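PDB 4NG4: phosphoglycerate kinase from Coxiella burnetii, which catalyses the reversible transfer of a phosphoryl group between ATP and 3-phosphoglycerate in glycolysis, giving 1,3-bisphosphoglycerate and ADP. Local coordinates for residues S352-G355 with T359-A362. Residues are numbered along the deposited sequence; the frame is centred on the assembly and turned at random.
Sequences SIVG and TLAA. With ADP (adenosine-5'-diphosphate), chain E.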
loop_
_atom_site.group_PDB
_atom_site.type_symbol
_atom_site.label_atom_id
_atom_site.label_comp_id
_atom_site.label_asym_id
_atom_site.label_seq_id
_atom_site.Cartn_x
_atom_site.Cartn_y
_atom_site.Cartn_z
ATOM N N SER A 352 -10.982 -2.043 -10.389
ATOM C CA SER A 352 -9.814 -1.151 -10.203
ATOM C C SER A 352 -9.205 -1.267 -8.796
ATOM O O SER A 352 -9.937 -1.404 -7.803
ATOM C CB SER A 352 -10.190 0.311 -10.503
ATOM O OG SER A 352 -11.347 0.707 -9.769
ATOM N N ILE A 353 -7.870 -1.230 -8.732
ATOM C CA ILE A 353 -7.126 -1.324 -7.473
ATOM C C ILE A 353 -6.035 -0.273 -7.494
ATOM O O ILE A 353 -5.156 -0.328 -8.350
ATOM C CB ILE A 353 -6.437 -2.684 -7.303
ATOM C CG1 ILE A 353 -7.391 -3.836 -7.576
ATOM C CG2 ILE A 353 -5.911 -2.849 -5.906
ATOM C CD1 ILE A 353 -6.685 -5.161 -7.668
ATOM N N VAL A 354 -6.091 0.691 -6.574
ATOM C CA VAL A 354 -5.075 1.753 -6.505
ATOM C C VAL A 354 -4.381 1.765 -5.160
ATOM O O VAL A 354 -4.915 1.277 -4.166
ATOM C CB VAL A 354 -5.655 3.157 -6.772
ATOM C CG1 VAL A 354 -6.393 3.191 -8.099
ATOM C CG2 VAL A 354 -6.580 3.579 -5.645
ATOM N N GLY A 355 -3.185 2.335 -5.148
ATOM C CA GLY A 355 -2.371 2.436 -3.944
ATOM C C GLY A 355 -1.261 3.437 -4.190
ATOM O O GLY A 355 -0.999 3.797 -5.340
ATOM N N THR A 359 -0.725 8.988 -5.198
ATOM C CA THR A 359 -1.874 8.578 -6.015
ATOM C C THR A 359 -3.177 8.774 -5.255
ATOM O O THR A 359 -4.132 9.331 -5.785
ATOM C CB THR A 359 -1.776 7.094 -6.421
ATOM O OG1 THR A 359 -0.468 6.819 -6.954
ATOM C CG2 THR A 359 -2.817 6.754 -7.461
ATOM N N LEU A 360 -3.223 8.325 -4.004
ATOM C CA LEU A 360 -4.370 8.627 -3.154
ATOM C C LEU A 360 -4.563 10.149 -3.032
ATOM O O LEU A 360 -5.692 10.635 -3.054
ATOM C CB LEU A 360 -4.212 8.012 -1.757
ATOM C CG LEU A 360 -4.171 6.485 -1.588
ATOM C CD1 LEU A 360 -4.864 6.084 -0.293
ATOM C CD2 LEU A 360 -4.768 5.724 -2.772
ATOM N N ALA A 361 -3.470 10.897 -2.897
ATOM C CA ALA A 361 -3.570 12.345 -2.819
ATOM C C ALA A 361 -4.286 12.896 -4.054
ATOM O O ALA A 361 -5.174 13.742 -3.935
ATOM C CB ALA A 361 -2.199 12.966 -2.662
ATOM N N ALA A 362 -3.925 12.384 -5.234
ATOM C CA ALA A 362 -4.602 12.762 -6.489
ATOM C C ALA A 362 -6.095 12.423 -6.448
ATOM O O ALA A 362 -6.946 13.288 -6.610
ATOM C CB ALA A 362 -3.956 12.078 -7.658
HETATM P PB ADP E . 2.911 7.211 -5.412
HETATM O O1B ADP E . 1.507 7.653 -5.742
HETATM O O2B ADP E . 3.422 7.770 -4.099
HETATM O O3B ADP E . 3.158 5.733 -5.605
HETATM P PA ADP E . 5.403 7.946 -6.631
HETATM O O1A ADP E . 5.953 7.914 -5.226
HETATM O O2A ADP E . 5.875 6.887 -7.592
HETATM O O3A ADP E . 3.784 7.900 -6.590
HETATM O "O5'" ADP E . 5.768 9.412 -7.221
HETATM C "C5'" ADP E . 4.770 10.390 -7.541
HETATM C "C4'" ADP E . 5.314 11.798 -7.344
HETATM O "O4'" ADP E . 6.259 12.092 -8.380
HETATM C "C3'" ADP E . 4.208 12.854 -7.398
HETATM O "O3'" ADP E . 4.151 13.600 -6.173
HETATM C "C2'" ADP E . 4.535 13.722 -8.608
HETATM O "O2'" ADP E . 4.419 15.123 -8.342
HETATM C "C1'" ADP E . 5.967 13.353 -9.000
HETATM N N9 ADP E . 6.135 13.317 -10.489
HETATM C C8 ADP E . 5.475 12.517 -11.362
HETATM N N7 ADP E . 5.877 12.771 -12.635
HETATM C C5 ADP E . 6.811 13.743 -12.597
HETATM C C6 ADP E . 7.647 14.477 -13.579
HETATM N N6 ADP E . 7.570 14.226 -14.910
HETATM N N1 ADP E . 8.502 15.414 -13.093
HETATM C C2 ADP E . 8.615 15.705 -11.776
HETATM N N3 ADP E . 7.883 15.077 -10.835
HETATM C C4 ADP E . 6.981 14.106 -11.175
#
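Val354 and Leu360 make the apolar part of this contact. CG2 of Val354 lies 4.0 Å from CD2 of Leu360, and the two side chains approach at a slant. CB of Val354 already points at the helix. Leu360 reaches back from the helix with its end, and the same CD2 lies 4.2 Å from CA of Gly355. Val375 of the next strand touches both side chains, and Trp322 of strand 319-323 packs on Val354.

The polar part is centred on Thr359. Its backbone N donates to O1B of ADP at 2.7 Å, with a bent N-H...O angle of 134°. Its OG1 donates to the same O1B. OG1 sits beside the backbone N, anti to the carbonyl carbon (chi1 -49°), which lets both donors meet one phosphate oxygen. Gly355 O is 3.5 Å from OG1, and no hydrogen bond joins the two segments. That carbonyl accepts instead from Asn323 ND2.

The contact joins strand 351-354 to helix 357-365 in a beta-alpha-beta unit of the nucleotide-binding domain. The glycine-rich Gly355-Gly356-Gly357-Asp358 sequence runs from the end of the strand into the first turn of the helix. Asp358 N, Lys208 NZ and Ser203 OG also bind ADP. Thr359 thus grips the beta-phosphate near the helix N-terminus, where the helix dipole would probably help stabilise its negative charge, while Val354 and Leu360 pack the helix against the strand.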